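Long-range contacts in D-3-phosphoglycerate dehydrogenase-related protein (Vibrio cholerae, PDB 4S1V), which probably catalyses the NAD-dependent oxidation of a D-2-hydroxyacid such as D-3-phosphoglycerate, as a member of the D-isomer-specific 2-hydroxyacid dehydrogenase family: residues 2-7 against 50-55; 147-152 against 202-207; 262-267 against 286-291; 104-109 against 156-161. All coordinates share one frame; numbering follows the deposited sequence.

Contact 1: residues 2-7 against 50-55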
loop_
_atom_site.group_PDB
_atom_site.type_symbol
_atom_site.label_atom_id
_atom_site.label_comp_id
_atom_site.label_asym_id
_atom_site.label_seq_id
_atom_site.Cartn_x
_atom_site.Cartn_y
_atom_site.Cartn_z
ATOM N N MET C 2 44.307 -29.713 -9.580
ATOM C CA MET C 2 44.108 -28.813 -8.442
ATOM C C MET C 2 42.722 -28.913 -7.819
ATOM O O MET C 2 41.728 -29.135 -8.516
ATOM C CB MET C 2 44.340 -27.358 -8.853
ATOM C CG MET C 2 45.605 -27.085 -9.640
ATOM S SD MET C 2 45.801 -25.316 -9.919
ATOM C CE MET C 2 46.420 -24.792 -8.321
ATOM N N LYS C 3 42.669 -28.751 -6.499
ATOM C CA LYS C 3 41.413 -28.538 -5.795
ATOM C C LYS C 3 41.090 -27.047 -5.863
ATOM O O LYS C 3 41.868 -26.215 -5.378
ATOM C CB LYS C 3 41.491 -29.012 -4.338
ATOM C CG LYS C 3 41.127 -30.480 -4.128
ATOM C CD LYS C 3 40.510 -30.733 -2.755
ATOM C CE LYS C 3 39.060 -30.249 -2.677
ATOM N NZ LYS C 3 38.391 -30.568 -1.384
ATOM N N ILE C 4 39.941 -26.735 -6.468
ATOM C CA ILE C 4 39.546 -25.362 -6.797
ATOM C C ILE C 4 38.242 -24.970 -6.112
ATOM O O ILE C 4 37.251 -25.687 -6.206
ATOM C CB ILE C 4 39.380 -25.189 -8.328
ATOM C CG1 ILE C 4 40.708 -25.446 -9.051
ATOM C CG2 ILE C 4 38.843 -23.804 -8.685
ATOM C CD1 ILE C 4 40.544 -25.872 -10.491
ATOM N N ALA C 5 38.249 -23.822 -5.433
ATOM C CA ALA C 5 37.029 -23.263 -4.857
ATOM C C ALA C 5 36.576 -21.988 -5.577
ATOM O O ALA C 5 37.382 -21.090 -5.847
ATOM C CB ALA C 5 37.203 -23.005 -3.366
ATOM N N ILE C 6 35.284 -21.923 -5.893
ATOM C CA ILE C 6 34.680 -20.707 -6.432
ATOM C C ILE C 6 33.777 -20.118 -5.358
ATOM O O ILE C 6 32.833 -20.774 -4.906
ATOM C CB ILE C 6 33.873 -20.959 -7.726
ATOM C CG1 ILE C 6 34.728 -21.686 -8.768
ATOM C CG2 ILE C 6 33.360 -19.640 -8.298
ATOM C CD1 ILE C 6 33.991 -21.992 -10.056
ATOM N N LEU C 7 34.078 -18.891 -4.942
ATOM C CA LEU C 7 33.322 -18.237 -3.870
ATOM C C LEU C 7 32.113 -17.420 -4.361
ATOM O O LEU C 7 32.071 -16.968 -5.508
ATOM C CB LEU C 7 34.243 -17.354 -3.017
ATOM C CG LEU C 7 35.371 -17.990 -2.198
ATOM C CD1 LEU C 7 36.187 -16.909 -1.496
ATOM C CD2 LEU C 7 34.821 -18.985 -1.177
ATOM N N ALA C 50 43.605 -23.403 -5.280
ATOM C CA ALA C 50 43.252 -22.208 -6.050
ATOM C C ALA C 50 41.875 -21.704 -5.643
ATOM O O ALA C 50 40.963 -22.499 -5.413
ATOM C CB ALA C 50 43.282 -22.497 -7.549
ATOM N N LEU C 51 41.738 -20.385 -5.554
ATOM C CA LEU C 51 40.439 -19.746 -5.367
ATOM C C LEU C 51 40.110 -18.917 -6.590
ATOM O O LEU C 51 40.974 -18.210 -7.114
ATOM C CB LEU C 51 40.435 -18.806 -4.164
ATOM C CG LEU C 51 40.772 -19.269 -2.757
ATOM C CD1 LEU C 51 40.765 -18.041 -1.863
ATOM C CD2 LEU C 51 39.779 -20.317 -2.261
ATOM N N VAL C 52 38.859 -19.006 -7.029
ATOM C CA VAL C 52 38.347 -18.165 -8.094
ATOM C C VAL C 52 37.374 -17.187 -7.460
ATOM O O VAL C 52 36.354 -17.592 -6.890
ATOM C CB VAL C 52 37.641 -18.986 -9.196
ATOM C CG1 VAL C 52 36.885 -18.066 -10.152
ATOM C CG2 VAL C 52 38.654 -19.829 -9.957
ATOM N N LEU C 53 37.713 -15.904 -7.541
ATOM C CA LEU C 53 36.924 -14.852 -6.921
ATOM C C LEU C 53 35.984 -14.183 -7.908
ATOM O O LEU C 53 36.369 -13.897 -9.047
ATOM C CB LEU C 53 37.837 -13.786 -6.302
ATOM C CG LEU C 53 38.879 -14.234 -5.281
ATOM C CD1 LEU C 53 39.599 -13.015 -4.719
ATOM C CD2 LEU C 53 38.244 -15.053 -4.171
ATOM N N ILE C 54 34.762 -13.916 -7.450
ATOM C CA ILE C 54 33.788 -13.174 -8.236
ATOM C C ILE C 54 33.842 -11.704 -7.834
ATOM O O ILE C 54 33.304 -11.306 -6.801
ATOM C CB ILE C 54 32.362 -13.743 -8.103
ATOM C CG1 ILE C 54 32.363 -15.256 -8.386
ATOM C CG2 ILE C 54 31.401 -12.983 -9.022
ATOM C CD1 ILE C 54 30.990 -15.901 -8.390
ATOM N N ARG C 55 34.513 -10.910 -8.674
ATOM C CA ARG C 55 34.736 -9.487 -8.412
ATOM C C ARG C 55 35.099 -9.248 -6.938
ATOM O O ARG C 55 36.020 -9.897 -6.424
ATOM C CB ARG C 55 33.538 -8.642 -8.876
ATOM C CG ARG C 55 33.255 -8.739 -10.371
ATOM C CD ARG C 55 34.455 -8.336 -11.224
ATOM N NE ARG C 55 34.822 -6.935 -11.033
ATOM C CZ ARG C 55 35.995 -6.524 -10.562
ATOM N NH1 ARG C 55 36.931 -7.404 -10.248
ATOM N NH2 ARG C 55 36.233 -5.230 -10.408
#
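A5 and L51 lie level on neighbouring parallel strands, 3-6 and 50-53, whose axes come within 4.8 Å at an angle of 22°; strand 27-30 flanks strand 3-6 as well. The backbone ladder runs through A5, which gives its N-H to A50 O (3.0 Å from A5 N) and takes that of V52 on its own O (2.8 Å from V52 N). L7 N bonds to V52 O further along, while the rung at the other end, A50 N to K3 O, is weak at 3.3 Å. Apolar packing then divides between the two faces of the sheet. On one face, I6 and V52 stand side by side, CG1 of the isoleucine 4.0 Å from CB of the valine. The bend of M2 at chi3 (78°) turns its CE to A50 CB, which I4 CG1 meets as well; helix 294-312 packs on this face through V308 and F305. On the other face, A5 CB touches L51 CD2 at 3.9 Å, and L7 and L53 lie side by side, CD1 meeting CD2. Beyond the strand end I54 lays CG1 and CD1 against L7 O. With backbone polar groups paired across the strands and small or branched hydrocarbon on both faces, the chemistry is that of a buried parallel sheet centre.

Contact 2: residues 147-152 against 202-207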
loop_
_atom_site.group_PDB
_atom_site.type_symbol
_atom_site.label_atom_id
_atom_site.label_comp_id
_atom_site.label_asym_id
_atom_site.label_seq_id
_atom_site.Cartn_x
_atom_site.Cartn_y
_atom_site.Cartn_z
ATOM N N GLY C 147 13.816 14.835 -23.066
ATOM C CA GLY C 147 13.818 16.238 -22.625
ATOM C C GLY C 147 14.595 16.513 -21.344
ATOM O O GLY C 147 15.110 17.616 -21.152
ATOM N N ARG C 148 14.682 15.518 -20.460
ATOM C CA ARG C 148 15.396 15.671 -19.188
ATOM C C ARG C 148 16.913 15.617 -19.388
ATOM O O ARG C 148 17.407 14.832 -20.199
ATOM C CB ARG C 148 14.935 14.604 -18.173
ATOM C CG ARG C 148 13.518 14.807 -17.642
ATOM C CD ARG C 148 13.126 13.774 -16.587
ATOM N NE ARG C 148 13.618 14.119 -15.252
ATOM C CZ ARG C 148 13.307 13.476 -14.122
ATOM N NH1 ARG C 148 12.493 12.424 -14.130
ATOM N NH2 ARG C 148 13.822 13.890 -12.977
ATOM N N THR C 149 17.654 16.452 -18.663
ATOM C CA THR C 149 19.117 16.431 -18.770
ATOM C C THR C 149 19.740 15.251 -18.019
ATOM O O THR C 149 19.510 15.062 -16.816
ATOM C CB THR C 149 19.769 17.756 -18.319
ATOM O OG1 THR C 149 19.374 18.801 -19.220
ATOM C CG2 THR C 149 21.294 17.639 -18.337
ATOM N N LEU C 150 20.520 14.459 -18.752
ATOM C CA LEU C 150 21.221 13.342 -18.163
ATOM C C LEU C 150 22.616 13.782 -17.767
ATOM O O LEU C 150 23.439 14.107 -18.629
ATOM C CB LEU C 150 21.275 12.155 -19.137
ATOM C CG LEU C 150 22.116 10.928 -18.756
ATOM C CD1 LEU C 150 21.666 10.325 -17.432
ATOM C CD2 LEU C 150 22.040 9.892 -19.863
ATOM N N GLY C 151 22.884 13.775 -16.464
ATOM C CA GLY C 151 24.214 14.097 -15.958
ATOM C C GLY C 151 25.064 12.865 -15.728
ATOM O O GLY C 151 24.659 11.946 -15.022
ATOM N N ILE C 152 26.247 12.847 -16.332
ATOM C CA ILE C 152 27.159 11.724 -16.214
ATOM C C ILE C 152 28.457 12.200 -15.578
ATOM O O ILE C 152 29.098 13.132 -16.081
ATOM C CB ILE C 152 27.413 11.064 -17.586
ATOM C CG1 ILE C 152 26.081 10.644 -18.205
ATOM C CG2 ILE C 152 28.356 9.869 -17.464
ATOM C CD1 ILE C 152 26.168 10.331 -19.675
ATOM N N LYS C 202 22.011 21.267 -12.382
ATOM C CA LYS C 202 21.342 21.176 -13.686
ATOM C C LYS C 202 20.890 19.771 -14.106
ATOM O O LYS C 202 20.023 19.630 -14.966
ATOM C CB LYS C 202 22.216 21.799 -14.784
ATOM C CG LYS C 202 22.494 23.280 -14.577
ATOM C CD LYS C 202 23.192 23.904 -15.776
ATOM C CE LYS C 202 23.376 25.403 -15.562
ATOM N NZ LYS C 202 23.643 26.142 -16.827
ATOM N N ALA C 203 21.454 18.729 -13.506
ATOM C CA ALA C 203 21.120 17.369 -13.937
ATOM C C ALA C 203 19.727 16.980 -13.457
ATOM O O ALA C 203 19.399 17.186 -12.295
ATOM C CB ALA C 203 22.156 16.378 -13.439
ATOM N N ASP C 204 18.899 16.458 -14.360
ATOM C CA ASP C 204 17.620 15.865 -13.965
ATOM C C ASP C 204 17.821 14.426 -13.511
ATOM O O ASP C 204 17.250 13.988 -12.513
ATOM C CB ASP C 204 16.621 15.915 -15.121
ATOM C CG ASP C 204 16.218 17.326 -15.473
ATOM O OD1 ASP C 204 15.696 18.017 -14.585
ATOM O OD2 ASP C 204 16.421 17.746 -16.636
ATOM N N VAL C 205 18.627 13.695 -14.275
ATOM C CA VAL C 205 19.054 12.354 -13.918
ATOM C C VAL C 205 20.573 12.417 -13.827
ATOM O O VAL C 205 21.242 12.829 -14.780
ATOM C CB VAL C 205 18.609 11.316 -14.970
ATOM C CG1 VAL C 205 19.154 9.930 -14.630
ATOM C CG2 VAL C 205 17.087 11.286 -15.077
ATOM N N LEU C 206 21.110 12.034 -12.675
ATOM C CA LEU C 206 22.542 12.112 -12.434
ATOM C C LEU C 206 23.107 10.725 -12.122
ATOM O O LEU C 206 22.706 10.094 -11.137
ATOM C CB LEU C 206 22.811 13.079 -11.283
ATOM C CG LEU C 206 24.231 13.583 -11.029
ATOM C CD1 LEU C 206 24.165 14.905 -10.266
ATOM C CD2 LEU C 206 25.051 12.572 -10.248
ATOM N N SER C 207 24.044 10.266 -12.956
ATOM C CA SER C 207 24.601 8.918 -12.831
ATOM C C SER C 207 26.113 8.929 -12.607
ATOM O O SER C 207 26.852 9.604 -13.332
ATOM C CB SER C 207 24.253 8.084 -14.063
ATOM O OG SER C 207 24.395 6.701 -13.796
HETATM O O HOH W 1 14.378 16.685 -12.389
#
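T149 and D204 open a parallel strand pairing at the middle of the Rossmann-type sheet of the NAD-binding domain, where strand 150-153 runs beside strand 205-208. T149 O takes two N-H groups, a straight one from V205 (3.0 Å from V205 N) and a more bent one from D204. The ladder continues to S207 N on G151 O; the rung between, G151 N to V205 O, is modelled unusually short and its length is doubtful. Ahead of the strands the D204 carboxylate replaces a backbone acceptor: OD2 takes T149 N-H on its anti lone pair, at 2.7 Å from T149 N. R148, bent at chi3 (82°), swings its guanidinium past D204, NE lying 3.5 Å from D204 CB, with the two charged planes 62° apart. A water lies 2.9 Å from both R148 NH2 and D204 OD1, bridging them. V205 CG2 lies over one guanidinium face, and L150 CD1 packs on V205 CG1 at 3.8 Å. On the opposite sheet face G151 CA lies 4.0 Å from A203 CB. Strands 173-176 and 233-236 border the pair on its two sides, K229 forms a salt bridge with D204 OD1, and helix 157-168 covers L150 and I152 through I162 and A163.

Contact 3: residues 262-267 against 286-291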
loop_
_atom_site.group_PDB
_atom_site.type_symbol
_atom_site.label_atom_id
_atom_site.label_comp_id
_atom_site.label_asym_id
_atom_site.label_seq_id
_atom_site.Cartn_x
_atom_site.Cartn_y
_atom_site.Cartn_z
ATOM N N VAL C 262 20.010 2.645 -6.871
ATOM C CA VAL C 262 21.346 2.148 -6.531
ATOM C C VAL C 262 21.506 0.650 -6.802
ATOM O O VAL C 262 20.559 -0.128 -6.645
ATOM C CB VAL C 262 21.760 2.486 -5.075
ATOM C CG1 VAL C 262 21.973 3.983 -4.915
ATOM C CG2 VAL C 262 20.735 1.977 -4.066
ATOM N N ASP C 263 22.707 0.262 -7.215
ATOM C CA ASP C 263 23.055 -1.134 -7.476
ATOM C C ASP C 263 24.047 -1.607 -6.424
ATOM O O ASP C 263 24.344 -2.797 -6.311
ATOM C CB ASP C 263 23.686 -1.247 -8.876
ATOM C CG ASP C 263 23.675 -2.673 -9.423
ATOM O OD1 ASP C 263 22.668 -3.380 -9.226
ATOM O OD2 ASP C 263 24.671 -3.091 -10.063
ATOM N N VAL C 264 24.552 -0.651 -5.655
ATOM C CA VAL C 264 25.741 -0.833 -4.835
ATOM C C VAL C 264 25.559 -0.209 -3.448
ATOM O O VAL C 264 24.785 0.739 -3.281
ATOM C CB VAL C 264 26.990 -0.245 -5.536
ATOM C CG1 VAL C 264 27.352 -1.078 -6.756
ATOM C CG2 VAL C 264 26.757 1.206 -5.935
ATOM N N TYR C 265 26.265 -0.761 -2.458
ATOM C CA TYR C 265 26.050 -0.439 -1.042
ATOM C C TYR C 265 27.362 -0.517 -0.266
ATOM O O TYR C 265 28.315 -1.170 -0.705
ATOM C CB TYR C 265 25.013 -1.392 -0.417
ATOM C CG TYR C 265 23.779 -1.587 -1.287
ATOM C CD1 TYR C 265 23.762 -2.558 -2.284
ATOM C CD2 TYR C 265 22.651 -0.770 -1.137
ATOM C CE1 TYR C 265 22.662 -2.731 -3.092
ATOM C CE2 TYR C 265 21.537 -0.945 -1.943
ATOM C CZ TYR C 265 21.558 -1.927 -2.917
ATOM O OH TYR C 265 20.476 -2.114 -3.729
ATOM N N GLU C 266 27.411 0.147 0.882
ATOM C CA GLU C 266 28.616 0.140 1.720
ATOM C C GLU C 266 29.006 -1.257 2.184
ATOM O O GLU C 266 30.189 -1.605 2.210
ATOM C CB GLU C 266 28.462 1.080 2.912
ATOM C CG GLU C 266 28.872 2.510 2.597
ATOM C CD GLU C 266 29.289 3.294 3.835
ATOM O OE1 GLU C 266 29.275 2.728 4.950
ATOM O OE2 GLU C 266 29.630 4.486 3.688
ATOM N N ASN C 267 28.005 -2.054 2.538
ATOM C CA ASN C 267 28.215 -3.454 2.859
ATOM C C ASN C 267 27.298 -4.336 2.027
ATOM O O ASN C 267 26.073 -4.182 2.046
ATOM C CB ASN C 267 28.005 -3.717 4.354
ATOM C CG ASN C 267 28.968 -2.930 5.228
ATOM O OD1 ASN C 267 28.561 -2.343 6.229
ATOM N ND2 ASN C 267 30.250 -2.913 4.856
ATOM N N ALA C 286 18.755 -2.390 -6.187
ATOM C CA ALA C 286 19.041 -3.648 -6.877
ATOM C C ALA C 286 20.275 -4.305 -6.258
ATOM O O ALA C 286 21.164 -3.595 -5.780
ATOM C CB ALA C 286 19.247 -3.404 -8.367
ATOM N N PRO C 287 20.343 -5.656 -6.273
ATOM C CA PRO C 287 21.419 -6.398 -5.607
ATOM C C PRO C 287 22.714 -6.585 -6.425
ATOM O O PRO C 287 23.064 -7.706 -6.808
ATOM C CB PRO C 287 20.761 -7.749 -5.311
ATOM C CG PRO C 287 19.794 -7.938 -6.431
ATOM C CD PRO C 287 19.306 -6.565 -6.809
ATOM N N HIS C 288 23.420 -5.487 -6.656
ATOM C CA HIS C 288 24.651 -5.455 -7.453
ATOM C C HIS C 288 24.576 -6.282 -8.707
ATOM O O HIS C 288 25.367 -7.198 -8.917
ATOM C CB HIS C 288 25.882 -5.783 -6.608
ATOM C CG HIS C 288 27.164 -5.147 -7.123
ATOM N ND1 HIS C 288 28.204 -4.864 -6.324
ATOM C CD2 HIS C 288 27.531 -4.728 -8.408
ATOM C CE1 HIS C 288 29.195 -4.306 -7.047
ATOM N NE2 HIS C 288 28.784 -4.224 -8.325
ATOM N N LEU C 289 23.615 -5.943 -9.560
ATOM C CA LEU C 289 23.352 -6.697 -10.785
ATOM C C LEU C 289 24.199 -6.310 -12.002
ATOM O O LEU C 289 24.307 -7.099 -12.938
ATOM C CB LEU C 289 21.868 -6.602 -11.150
ATOM C CG LEU C 289 20.865 -7.198 -10.157
ATOM C CD1 LEU C 289 19.444 -6.877 -10.603
ATOM C CD2 LEU C 289 21.068 -8.703 -10.031
ATOM N N GLY C 290 24.788 -5.112 -11.994
ATOM C CA GLY C 290 25.529 -4.596 -13.159
ATOM C C GLY C 290 26.201 -5.687 -13.983
ATOM O O GLY C 290 25.879 -5.881 -15.166
ATOM N N TYR C 291 27.108 -6.424 -13.348
ATOM C CA TYR C 291 27.905 -7.430 -14.044
ATOM C C TYR C 291 27.291 -8.838 -14.040
ATOM O O TYR C 291 27.832 -9.760 -14.649
ATOM C CB TYR C 291 29.346 -7.450 -13.500
ATOM C CG TYR C 291 29.495 -7.818 -12.040
ATOM C CD1 TYR C 291 29.549 -9.159 -11.641
ATOM C CD2 TYR C 291 29.617 -6.839 -11.061
ATOM C CE1 TYR C 291 29.683 -9.513 -10.312
ATOM C CE2 TYR C 291 29.771 -7.184 -9.723
ATOM C CZ TYR C 291 29.802 -8.526 -9.361
ATOM O OH TYR C 291 29.957 -8.893 -8.046
#
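D263 points its carboxylate end-on at the backbone turn 288-290, spreading its two oxygens over successive N-H groups. OD1 takes L289 N and OD2 takes G290 N, each at 2.8 Å from its donor nitrogen; both donors come from the syn side, about 20° out of the carboxylate plane. Chi1 of -162° sets CG anti to the backbone N and carries the group across to the turn. From the same residue, the main-chain O receives a weak, bent bond from H288 N. The H288 imidazole has a neighbour over each face: V264 CG1 lies over the ring centre, 3.7 Å from the centroid and 10° off the normal, a CH-pi contact, while Y291 CE2 sits toward the rim of the opposite face. ND1 of this ring bonds to E268 OE1, which fixes its rotation. Y265 reaches A286 with its hydroxyl, giving its proton to A286 O at 2.6 Å from OH. The oxygen lies at the edge of the phenol ring, in its plane, whereas the hydroxyl stands above the carbonyl plane of A286. A286 N in turn bonds straight to V262 O, extending the pairing of the last sheet strands. P287, at the centre of an inverse gamma turn, and L289 both pack on Y124 of the second subunit. Two backbone N-H groups shared over one buried carboxylate would help stabilise its negative charge, and the H288–E268 pair beside them resembles the His-Glu arrangement of this dehydrogenase family, consistent with a catalytic role for H288.

Contact 4: residues 104-109 against 156-161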
loop_
_atom_site.group_PDB
_atom_site.type_symbol
_atom_site.label_atom_id
_atom_site.label_comp_id
_atom_site.label_asym_id
_atom_site.label_seq_id
_atom_site.Cartn_x
_atom_site.Cartn_y
_atom_site.Cartn_z
ATOM N N VAL C 104 29.371 -3.806 -21.175
ATOM C CA VAL C 104 28.031 -3.827 -21.772
ATOM C C VAL C 104 26.895 -4.134 -20.785
ATOM O O VAL C 104 25.973 -3.332 -20.650
ATOM C CB VAL C 104 27.963 -4.739 -23.031
ATOM C CG1 VAL C 104 26.568 -4.708 -23.643
ATOM C CG2 VAL C 104 28.987 -4.289 -24.069
ATOM N N ALA C 105 26.952 -5.278 -20.102
ATOM C CA ALA C 105 25.908 -5.618 -19.110
ATOM C C ALA C 105 25.688 -4.557 -18.027
ATOM O O ALA C 105 24.540 -4.239 -17.724
ATOM C CB ALA C 105 26.139 -6.987 -18.496
ATOM N N PRO C 106 26.777 -4.020 -17.431
ATOM C CA PRO C 106 26.615 -2.919 -16.477
ATOM C C PRO C 106 25.921 -1.700 -17.076
ATOM O O PRO C 106 25.047 -1.132 -16.443
ATOM C CB PRO C 106 28.051 -2.561 -16.068
ATOM C CG PRO C 106 28.948 -3.560 -16.714
ATOM C CD PRO C 106 28.123 -4.618 -17.362
ATOM N N ALA C 107 26.304 -1.310 -18.289
ATOM C CA ALA C 107 25.681 -0.164 -18.939
ATOM C C ALA C 107 24.180 -0.397 -19.126
ATOM O O ALA C 107 23.370 0.448 -18.731
ATOM C CB ALA C 107 26.353 0.133 -20.271
ATOM N N GLU C 108 23.828 -1.545 -19.712
ATOM C CA GLU C 108 22.426 -1.931 -19.933
ATOM C C GLU C 108 21.626 -2.003 -18.621
ATOM O O GLU C 108 20.470 -1.571 -18.575
ATOM C CB GLU C 108 22.326 -3.265 -20.703
ATOM C CG GLU C 108 22.828 -3.215 -22.147
ATOM C CD GLU C 108 22.382 -4.402 -23.005
ATOM O OE1 GLU C 108 21.465 -5.155 -22.584
ATOM O OE2 GLU C 108 22.943 -4.578 -24.121
ATOM N N LEU C 109 22.243 -2.532 -17.561
ATOM C CA LEU C 109 21.592 -2.622 -16.250
ATOM C C LEU C 109 21.335 -1.240 -15.640
ATOM O O LEU C 109 20.247 -0.982 -15.121
ATOM C CB LEU C 109 22.401 -3.516 -15.291
ATOM C CG LEU C 109 21.880 -3.885 -13.887
ATOM C CD1 LEU C 109 22.090 -2.745 -12.890
ATOM C CD2 LEU C 109 20.427 -4.349 -13.895
ATOM N N GLY C 156 33.916 7.099 -19.030
ATOM C CA GLY C 156 34.710 5.934 -19.409
ATOM C C GLY C 156 33.880 4.951 -20.208
ATOM O O GLY C 156 32.833 5.312 -20.754
ATOM N N LYS C 157 34.340 3.701 -20.260
ATOM C CA LYS C 157 33.673 2.640 -21.027
ATOM C C LYS C 157 32.170 2.514 -20.722
ATOM O O LYS C 157 31.362 2.401 -21.641
ATOM C CB LYS C 157 34.398 1.294 -20.854
ATOM C CG LYS C 157 34.565 0.824 -19.408
ATOM C CD LYS C 157 35.157 -0.580 -19.313
ATOM C CE LYS C 157 35.020 -1.140 -17.899
ATOM N NZ LYS C 157 34.709 -2.600 -17.919
ATOM N N ILE C 158 31.800 2.556 -19.443
ATOM C CA ILE C 158 30.385 2.498 -19.065
ATOM C C ILE C 158 29.683 3.839 -19.291
ATOM O O ILE C 158 28.636 3.885 -19.935
ATOM C CB ILE C 158 30.176 1.974 -17.621
ATOM C CG1 ILE C 158 30.731 0.552 -17.496
ATOM C CG2 ILE C 158 28.695 1.973 -17.263
ATOM C CD1 ILE C 158 30.838 0.032 -16.074
ATOM N N GLY C 159 30.272 4.925 -18.786
ATOM C CA GLY C 159 29.717 6.273 -18.960
ATOM C C GLY C 159 29.335 6.615 -20.396
ATOM O O GLY C 159 28.235 7.126 -20.643
ATOM N N GLN C 160 30.229 6.318 -21.342
ATOM C CA GLN C 160 29.996 6.623 -22.761
ATOM C C GLN C 160 28.768 5.921 -23.324
ATOM O O GLN C 160 28.036 6.490 -24.141
ATOM C CB GLN C 160 31.213 6.252 -23.607
ATOM C CG GLN C 160 32.298 7.311 -23.624
ATOM C CD GLN C 160 33.575 6.829 -24.281
ATOM O OE1 GLN C 160 33.577 6.442 -25.451
ATOM N NE2 GLN C 160 34.675 6.860 -23.531
ATOM N N ARG C 161 28.554 4.685 -22.885
ATOM C CA ARG C 161 27.388 3.919 -23.288
ATOM C C ARG C 161 26.094 4.506 -22.743
ATOM O O ARG C 161 25.087 4.530 -23.449
ATOM C CB ARG C 161 27.543 2.453 -22.889
ATOM C CG ARG C 161 28.546 1.735 -23.775
ATOM C CD ARG C 161 28.818 0.308 -23.359
ATOM N NE ARG C 161 30.016 -0.170 -24.051
ATOM C CZ ARG C 161 30.017 -0.866 -25.183
ATOM N NH1 ARG C 161 28.884 -1.216 -25.774
ATOM N NH2 ARG C 161 31.168 -1.230 -25.717
#
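Around A107 and I158, whose CA atoms are 5.4 Å apart, helices 104-119 and 157-168 meet near their N-terminal ends, the axes of the local segments 9.0 Å apart at the closest and inclined at 43°. The contact is built of hydrocarbon, together with one arginine laid over a valine. I158 spans the first turn of the partner helix with its two branches: CD1 lies 3.8 Å from P106 CB and also reaches CG of that ring, while CG2 rests against the A107 backbone at CA. Its CG2 is anti to the backbone N and CG1 anti to the carbonyl carbon (chi1 -61°), which separates the branches over the two residues. P106 and I158 meet at about a right angle. One helical turn on, A107 CB fits against R161 CB at 3.7 Å. R161 then extends from CG to NE and brings its guanidinium back to V104, whose CG2 sits 3.5 Å above the plane, displaced toward the rim and nearest to NH1, so an apolar methyl lies over part of one face. G156 and G159 belong to a GxGxxG-like pattern, consistent with the dinucleotide-binding turn of a Rossmann fold. Farther along helix 157-168, I162 and F165 continue the packing on A107, while the second subunit meets helix 104-119 at V104, A105, E108 and L109.

Overall arrangement
Contact 1 pairs two inner strands of the five-stranded sheet, contact 2 pairs strands of the seven-stranded NAD-binding sheet, and contact 3 joins the loops that leave the latter's last two strands. The centres of contacts 1 and 2 are 40 Å apart, on opposite sides of the chain's centre. Contact 1 closes before the others open, contacts 4 and 2 interleave, and contact 3 comes last. Contact 3 bridges the gap, Y291 packing on I54 of contact 1 while G290 and D263 touch helix 104-119 of contact 4. I152 meets G159 where strand 150-153 leads into helix 157-168. Contacts 3 and 4 both touch the second subunit, so the region between the sheets adjoins the subunit interface.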